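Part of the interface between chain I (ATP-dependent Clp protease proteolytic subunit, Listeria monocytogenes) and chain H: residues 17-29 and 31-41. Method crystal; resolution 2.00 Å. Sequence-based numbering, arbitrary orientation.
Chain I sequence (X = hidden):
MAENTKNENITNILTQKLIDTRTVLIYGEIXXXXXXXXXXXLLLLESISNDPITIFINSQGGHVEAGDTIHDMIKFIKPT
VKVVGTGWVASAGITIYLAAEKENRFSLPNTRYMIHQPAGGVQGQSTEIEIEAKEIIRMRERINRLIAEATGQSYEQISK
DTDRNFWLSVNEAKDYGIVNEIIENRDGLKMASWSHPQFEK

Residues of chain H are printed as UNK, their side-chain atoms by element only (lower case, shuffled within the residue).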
ATOM      1  N   LYS I  17       8.798  18.538 -13.967  1.00 99.23           N
ATOM      2  CA  LYS I  17       8.192  19.810 -14.361  1.00 90.72           C
ATOM      3  C   LYS I  17       7.325  20.385 -13.238  1.00 81.27           C
ATOM      4  O   LYS I  17       7.081  21.593 -13.189  1.00 80.00           O
ATOM      5  CB  LYS I  17       7.378  19.646 -15.648  1.00 90.93           C
ATOM      6  CG  LYS I  17       7.237  20.924 -16.458  1.00 89.33           C
ATOM      7  CD  LYS I  17       6.875  20.627 -17.904  1.00 88.47           C
ATOM      8  CE  LYS I  17       6.980  21.879 -18.759  1.00 87.70           C
ATOM      9  NZ  LYS I  17       6.772  21.584 -20.204  1.00 86.87           N
ATOM     10  N   LEU I  18       6.868  19.509 -12.343  1.00 73.10           N
ATOM     11  CA  LEU I  18       6.140  19.918 -11.142  1.00 68.05           C
ATOM     12  C   LEU I  18       7.085  20.615 -10.160  1.00 63.73           C
ATOM     13  O   LEU I  18       6.689  21.547  -9.459  1.00 57.82           O
ATOM     14  CB  LEU I  18       5.471  18.705 -10.483  1.00 70.47           C
ATOM     15  CG  LEU I  18       4.458  18.918  -9.350  1.00 71.56           C
ATOM     16  CD1 LEU I  18       3.199  19.623  -9.839  1.00 71.86           C
ATOM     17  CD2 LEU I  18       4.103  17.585  -8.709  1.00 71.55           C
ATOM     18  N   ILE I  19       8.333  20.151 -10.127  1.00 62.54           N
ATOM     19  CA  ILE I  19       9.392  20.772  -9.331  1.00 58.46           C
ATOM     20  C   ILE I  19       9.837  22.113  -9.926  1.00 54.26           C
ATOM     21  O   ILE I  19      10.255  23.016  -9.194  1.00 51.68           O
ATOM     22  CB  ILE I  19      10.577  19.790  -9.116  1.00 60.85           C
ATOM     23  CG1 ILE I  19      10.538  19.205  -7.700  1.00 65.91           C
ATOM     24  CG2 ILE I  19      11.928  20.455  -9.348  1.00 58.24           C
ATOM     25  CD1 ILE I  19       9.516  18.106  -7.495  1.00 70.32           C
ATOM     26  N   ASP I  20       9.719  22.242 -11.248  1.00 54.48           N
ATOM     27  CA  ASP I  20      10.076  23.472 -11.961  1.00 57.76           C
ATOM     28  C   ASP I  20       9.183  24.665 -11.607  1.00 51.40           C
ATOM     29  O   ASP I  20       9.596  25.818 -11.755  1.00 54.42           O
ATOM     30  CB  ASP I  20      10.058  23.243 -13.477  1.00 66.25           C
ATOM     31  CG  ASP I  20      11.220  22.387 -13.959  1.00 75.19           C
ATOM     32  OD1 ASP I  20      12.283  22.377 -13.303  1.00 74.06           O
ATOM     33  OD2 ASP I  20      11.067  21.726 -15.008  1.00 79.51           O
ATOM     34  N   THR I  21       7.965  24.384 -11.144  1.00 46.16           N
ATOM     35  CA  THR I  21       7.030  25.434 -10.726  1.00 42.10           C
ATOM     36  C   THR I  21       7.437  26.059  -9.391  1.00 39.23           C
ATOM     37  O   THR I  21       6.972  27.147  -9.043  1.00 38.83           O
ATOM     38  CB  THR I  21       5.581  24.910 -10.614  1.00 41.25           C
ATOM     39  OG1 THR I  21       5.494  23.935  -9.567  1.00 41.00           O
ATOM     40  CG2 THR I  21       5.123  24.288 -11.925  1.00 44.23           C
ATOM     41  N   ARG I  22       8.318  25.364  -8.665  1.00 37.04           N
ATOM     42  CA  ARG I  22       8.763  25.737  -7.312  1.00 35.86           C
ATOM     43  C   ARG I  22       7.572  26.094  -6.416  1.00 34.34           C
ATOM     44  O   ARG I  22       7.515  27.175  -5.818  1.00 32.99           O
ATOM     45  CB  ARG I  22       9.832  26.851  -7.325  1.00 37.30           C
ATOM     46  CG  ARG I  22      10.578  27.017  -8.643  1.00 37.46           C
ATOM     47  CD  ARG I  22      12.096  27.130  -8.524  1.00 36.94           C
ATOM     48  NE  ARG I  22      12.603  27.657  -7.255  1.00 33.94           N
ATOM     49  CZ  ARG I  22      13.510  27.037  -6.500  1.00 33.65           C
ATOM     50  NH1 ARG I  22      13.924  27.585  -5.366  1.00 31.86           N
ATOM     51  NH2 ARG I  22      14.012  25.867  -6.878  1.00 31.69           N
ATOM     52  N   THR I  23       6.620  25.166  -6.351  1.00 32.46           N
ATOM     53  CA  THR I  23       5.395  25.335  -5.579  1.00 31.88           C
ATOM     54  C   THR I  23       5.272  24.222  -4.540  1.00 30.54           C
ATOM     55  O   THR I  23       5.526  23.051  -4.836  1.00 29.85           O
ATOM     56  CB  THR I  23       4.152  25.343  -6.498  1.00 33.88           C
ATOM     57  OG1 THR I  23       4.274  26.399  -7.460  1.00 37.02           O
ATOM     58  CG2 THR I  23       2.879  25.560  -5.697  1.00 32.76           C
ATOM     59  N   VAL I  24       4.896  24.606  -3.323  1.00 28.44           N
ATOM     60  CA  VAL I  24       4.667  23.663  -2.231  1.00 26.75           C
ATOM     61  C   VAL I  24       3.239  23.839  -1.720  1.00 26.21           C
ATOM     62  O   VAL I  24       2.795  24.963  -1.475  1.00 26.06           O
ATOM     63  CB  VAL I  24       5.676  23.871  -1.074  1.00 26.07           C
ATOM     64  CG1 VAL I  24       5.375  22.942   0.093  1.00 26.17           C
ATOM     65  CG2 VAL I  24       7.103  23.656  -1.561  1.00 27.30           C
ATOM     66  N   LEU I  25       2.521  22.730  -1.571  1.00 25.33           N
ATOM     67  CA  LEU I  25       1.165  22.770  -1.037  1.00 24.52           C
ATOM     68  C   LEU I  25       1.146  22.286   0.405  1.00 23.69           C
ATOM     69  O   LEU I  25       1.626  21.194   0.710  1.00 25.03           O
ATOM     70  CB  LEU I  25       0.204  21.935  -1.895  1.00 25.69           C
ATOM     71  CG  LEU I  25       0.103  22.213  -3.401  1.00 27.41           C
ATOM     72  CD1 LEU I  25      -0.981  21.347  -4.018  1.00 28.87           C
ATOM     73  CD2 LEU I  25      -0.169  23.678  -3.701  1.00 27.80           C
ATOM     74  N   ILE I  26       0.612  23.124   1.288  1.00 22.29           N
ATOM     75  CA  ILE I  26       0.402  22.754   2.685  1.00 22.42           C
ATOM     76  C   ILE I  26      -1.106  22.716   2.942  1.00 22.22           C
ATOM     77  O   ILE I  26      -1.717  23.725   3.310  1.00 22.52           O
ATOM     78  CB  ILE I  26       1.141  23.708   3.656  1.00 22.53           C
ATOM     79  CG1 ILE I  26       2.652  23.694   3.372  1.00 22.49           C
ATOM     80  CG2 ILE I  26       0.864  23.328   5.107  1.00 23.59           C
ATOM     81  CD1 ILE I  26       3.471  24.652   4.216  1.00 23.02           C
ATOM     82  N   TYR I  27      -1.696  21.546   2.704  1.00 22.00           N
ATOM     83  CA  TYR I  27      -3.136  21.342   2.835  1.00 22.69           C
ATOM     84  C   TYR I  27      -3.410  20.331   3.945  1.00 23.35           C
ATOM     85  O   TYR I  27      -2.812  19.252   3.968  1.00 24.47           O
ATOM     86  CB  TYR I  27      -3.734  20.811   1.524  1.00 23.22           C
ATOM     87  CG  TYR I  27      -3.827  21.781   0.351  1.00 23.73           C
ATOM     88  CD1 TYR I  27      -4.754  21.566  -0.668  1.00 24.99           C
ATOM     89  CD2 TYR I  27      -2.992  22.898   0.248  1.00 24.14           C
ATOM     90  CE1 TYR I  27      -4.848  22.427  -1.753  1.00 25.74           C
ATOM     91  CE2 TYR I  27      -3.081  23.768  -0.831  1.00 24.79           C
ATOM     92  CZ  TYR I  27      -4.010  23.526  -1.829  1.00 25.06           C
ATOM     93  OH  TYR I  27      -4.100  24.381  -2.905  1.00 24.20           O
ATOM     94  N   GLY I  28      -4.308  20.681   4.861  1.00 23.34           N
ATOM     95  CA  GLY I  28      -4.723  19.764   5.921  1.00 24.36           C
ATOM     96  C   GLY I  28      -4.014  19.976   7.246  1.00 23.78           C
ATOM     97  O   GLY I  28      -3.423  21.028   7.482  1.00 22.97           O
ATOM     98  N   GLU I  29      -4.072  18.959   8.105  1.00 24.23           N
ATOM     99  CA  GLU I  29      -3.534  19.038   9.465  1.00 25.17           C
ATOM    100  C   GLU I  29      -2.016  19.238   9.497  1.00 24.05           C
ATOM    101  O   GLU I  29      -1.275  18.581   8.764  1.00 25.30           O
ATOM    102  CB  GLU I  29      -3.925  17.789  10.264  1.00 27.93           C
ATOM    103  CG  GLU I  29      -3.432  17.771  11.706  1.00 32.38           C
ATOM    104  CD  GLU I  29      -3.789  16.489  12.433  1.00 38.88           C
ATOM    105  OE1 GLU I  29      -2.883  15.659  12.658  1.00 41.41           O
ATOM    106  OE2 GLU I  29      -4.977  16.308  12.775  1.00 45.72           O
TER
ATOM    107  N   UNK H  31     -12.850  17.298  -0.543  1.00 20.82           N
ATOM    108  CA  UNK H  31     -12.068  17.385   0.689  1.00 22.31           C
ATOM    109  C   UNK H  31     -10.675  17.935   0.402  1.00 23.28           C
ATOM    110  O   UNK H  31     -10.319  18.149  -0.762  1.00 23.44           O
ATOM    111  c   UNK H  31     -12.005  16.027   1.409  1.00 22.73           C
ATOM    112  o   UNK H  31     -10.677  15.074  -0.355  1.00 22.91           O
ATOM    113  c   UNK H  31     -11.538  14.895   0.508  1.00 24.48           C
ATOM    114  n   UNK H  31     -12.099  13.708   0.719  1.00 26.12           N
ATOM    115  N   UNK H  32      -9.898  18.172   1.457  1.00 24.66           N
ATOM    116  CA  UNK H  32      -8.565  18.769   1.325  1.00 26.51           C
ATOM    117  C   UNK H  32      -7.614  17.912   0.482  1.00 25.20           C
ATOM    118  O   UNK H  32      -6.774  18.443  -0.249  1.00 25.84           O
ATOM    119  n   UNK H  32      -7.845  21.739   5.198  1.00 37.00           N
ATOM    120  o   UNK H  32      -8.175  19.545   5.577  1.00 39.90           O
ATOM    121  c   UNK H  32      -8.165  20.508   4.805  1.00 38.63           C
ATOM    122  c   UNK H  32      -8.539  20.344   3.341  1.00 35.98           C
ATOM    123  c   UNK H  32      -7.969  19.080   2.705  1.00 31.28           C
ATOM    124  N   UNK H  33      -7.768  16.594   0.576  1.00 26.46           N
ATOM    125  CA  UNK H  33      -6.979  15.647  -0.215  1.00 27.22           C
ATOM    126  C   UNK H  33      -7.248  15.807  -1.713  1.00 24.94           C
ATOM    127  O   UNK H  33      -6.318  15.847  -2.523  1.00 24.79           O
ATOM    128  c   UNK H  33      -7.262  14.203   0.220  1.00 31.66           C
ATOM    129  o   UNK H  33      -8.911  14.561   2.472  1.00 42.93           O
ATOM    130  c   UNK H  33      -6.780  13.845   1.624  1.00 37.38           C
ATOM    131  o   UNK H  33      -7.227  14.478   3.877  1.00 51.87           O
ATOM    132  c   UNK H  33      -7.709  14.328   2.733  1.00 42.36           C
ATOM    133  N   UNK H  34      -8.527  15.894  -2.073  1.00 23.50           N
ATOM    134  CA  UNK H  34      -8.925  16.132  -3.456  1.00 22.98           C
ATOM    135  C   UNK H  34      -8.479  17.523  -3.923  1.00 22.05           C
ATOM    136  O   UNK H  34      -7.993  17.675  -5.047  1.00 20.90           O
ATOM    137  c   UNK H  34     -10.294  15.228  -6.082  1.00 24.37           C
ATOM    138  c   UNK H  34     -10.439  15.942  -3.614  1.00 23.28           C
ATOM    139  c   UNK H  34     -11.607  17.265  -5.414  1.00 25.52           C
ATOM    140  c   UNK H  34     -11.130  15.886  -4.987  1.00 25.06           C
ATOM    141  N   UNK H  35      -8.633  18.520  -3.052  1.00 21.42           N
ATOM    142  CA  UNK H  35      -8.194  19.886  -3.345  1.00 22.13           C
ATOM    143  C   UNK H  35      -6.699  19.947  -3.679  1.00 23.18           C
ATOM    144  O   UNK H  35      -6.301  20.663  -4.598  1.00 23.90           O
ATOM    145  c   UNK H  35      -8.528  20.822  -2.190  1.00 21.93           C
ATOM    146  N   UNK H  36      -5.890  19.190  -2.941  1.00 23.77           N
ATOM    147  CA  UNK H  36      -4.449  19.116  -3.192  1.00 25.81           C
ATOM    148  C   UNK H  36      -4.145  18.467  -4.542  1.00 26.30           C
ATOM    149  O   UNK H  36      -3.339  18.984  -5.315  1.00 26.81           O
ATOM    150  c   UNK H  36      -3.726  18.373  -2.062  1.00 28.76           C
ATOM    151  o   UNK H  36      -2.066  17.721   0.084  1.00 38.72           O
ATOM    152  c   UNK H  36      -1.475  17.794  -1.013  1.00 36.79           C
ATOM    153  c   UNK H  36      -2.209  18.355  -2.218  1.00 32.36           C
ATOM    154  o   UNK H  36      -0.291  17.430  -1.169  1.00 40.17           O
ATOM    155  N   UNK H  37      -4.800  17.339  -4.813  1.00 26.74           N
ATOM    156  CA  UNK H  37      -4.646  16.621  -6.075  1.00 28.46           C
ATOM    157  C   UNK H  37      -5.042  17.491  -7.272  1.00 26.47           C
ATOM    158  O   UNK H  37      -4.312  17.557  -8.263  1.00 26.45           O
ATOM    159  o   UNK H  37      -4.014  14.412  -7.721  1.00 46.12           O
ATOM    160  o   UNK H  37      -6.078  13.674  -7.651  1.00 48.37           O
ATOM    161  c   UNK H  37      -5.468  15.326  -6.052  1.00 34.18           C
ATOM    162  c   UNK H  37      -5.162  14.408  -7.224  1.00 39.99           C
ATOM    163  N   UNK H  38      -6.188  18.162  -7.167  1.00 24.32           N
ATOM    164  CA  UNK H  38      -6.677  19.050  -8.227  1.00 23.81           C
ATOM    165  C   UNK H  38      -5.764  20.267  -8.409  1.00 24.76           C
ATOM    166  O   UNK H  38      -5.446  20.643  -9.542  1.00 24.43           O
ATOM    167  c   UNK H  38      -8.570  20.574  -8.959  1.00 23.47           C
ATOM    168  c   UNK H  38      -9.072  18.273  -8.131  1.00 22.51           C
ATOM    169  c   UNK H  38      -8.147  19.475  -7.992  1.00 22.99           C
ATOM    170  N   UNK H  39      -5.333  20.867  -7.297  1.00 25.18           N
ATOM    171  CA  UNK H  39      -4.395  21.995  -7.341  1.00 26.44           C
ATOM    172  C   UNK H  39      -3.103  21.628  -8.073  1.00 27.51           C
ATOM    173  O   UNK H  39      -2.630  22.390  -8.917  1.00 27.95           O
ATOM    174  o   UNK H  39      -5.214  23.098  -5.328  1.00 26.15           O
ATOM    175  c   UNK H  39      -4.075  22.507  -5.934  1.00 26.72           C
ATOM    176  N   UNK H  40      -2.551  20.459  -7.753  1.00 27.76           N
ATOM    177  CA  UNK H  40      -1.332  19.967  -8.401  1.00 30.31           C
ATOM    178  C   UNK H  40      -1.512  19.768  -9.904  1.00 30.09           C
ATOM    179  O   UNK H  40      -0.642  20.150 -10.688  1.00 32.26           O
ATOM    180  c   UNK H  40       0.310  17.575  -5.797  1.00 37.81           C
ATOM    181  c   UNK H  40       1.017  17.820  -4.473  1.00 42.65           C
ATOM    182  c   UNK H  40      -0.093  18.888  -6.446  1.00 34.41           C
ATOM    183  c   UNK H  40      -0.845  18.670  -7.747  1.00 31.97           C
ATOM    184  n   UNK H  40       1.384  16.546  -3.796  1.00 46.15           N
ATOM    185  N   UNK H  41      -2.642  19.180 -10.295  1.00 28.36           N
ATOM    186  CA  UNK H  41      -2.954  18.949 -11.706  1.00 29.04           C
ATOM    187  C   UNK H  41      -3.105  20.257 -12.477  1.00 29.01           C
ATOM    188  O   UNK H  41      -2.573  20.393 -13.579  1.00 29.37           O
ATOM    189  n   UNK H  41      -5.873  15.378 -10.488  1.00 32.41           N
ATOM    190  c   UNK H  41      -4.219  18.101 -11.859  1.00 29.13           C
ATOM    191  c   UNK H  41      -4.056  16.645 -11.457  1.00 29.23           C
ATOM    192  c   UNK H  41      -5.343  15.862 -11.605  1.00 30.67           C
ATOM    193  o   UNK H  41      -5.855  15.693 -12.710  1.00 29.55           O
TER
HETATM  194  O   HOH W   1      -0.189  19.167   1.732  1.00 32.54           O

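Position 31 of chain H carries two carbons, the second bearing one oxygen and one nitrogen, and touches nothing on chain I. This is H:Asn31, placed just before the helix; its OD1 accepts from N of position 34 at 2.9 Å, a capping bond.

Position 32 has three carbons, the third carrying one oxygen and one nitrogen, and its terminal oxygen lies 3.5 Å from I:Gly28 CA: H:Gln32. An ideal CB on that glycine would be 3.9 Å from the same oxygen, but phi/psi of 98/-162° would already jam it against the preceding carbonyl.

Position 33 shows three carbons ending in two oxygens and makes no contact with chain I: H:Glu33. Its CA-to-CB bond points away, though the end of the side chain comes nearer. Position 34, four carbons forked at the second and also directed away, is H:Leu34.

Position 35 holds a single carbon, 4.0 Å from CE1 of I:Tyr27 when measured from its CB. It is H:Ala35, and its backbone C comes closer to that CE1, at 3.6 Å, near the ring plane at the edge.

Position 36 again has three carbons and two terminal oxygens, with CB 3.6 Å from I:Tyr27 CD1: H:Glu36. Its CG lies 3.7 Å from I:Leu25 CD1, and its OE1 lies 2.9 Å from the oxygen of water 1.

Position 37, two carbons with two oxygens on the second, is H:Asp37, pointing away. Position 38, one carbon carrying two more, is H:Val38, without contact.

Position 39 has one carbon and one oxygen, the oxygen 3.0 Å from I:Tyr27 OH. This is H:Ser39; I:Tyr27 OH donates to its OG, which in turn donates to H:Ala35 O at 2.8 Å.

Position 40 is four carbons in a row ending in nitrogen; its second side-chain carbon lies 3.6 Å from I:Leu25 CD1, and its backbone O lies 4.0 Å from I:Leu18 CD1. This is H:Lys40, whose NZ forms a salt bridge with H:Glu36 OE2 at 3.2 Å, the hydrogen bond being weak. Position 41, three carbons ending in oxygen and nitrogen, is H:Gln41, directed away.

The contact sets strand 23-27 nearly antiparallel to the helix, at 166° with axes 9.2 Å apart at closest approach. Alternation along the strand turns I:Leu25 and I:Tyr27 toward the helix and I:Val24 and I:Ile26 away. I:Leu25 packs against a helix turn, and the I:Tyr27 ring reaches along the helix to its hydroxyl bond. Water 1 links the two sides: its oxygen accepts from I:Tyr27 N at 3.0 Å and lies 2.9 Å from both I:Leu25 O and H:Glu36 OE1, with more acceptors in reach than it has protons.

Chain H (31-41) NQELAEDVSKQ
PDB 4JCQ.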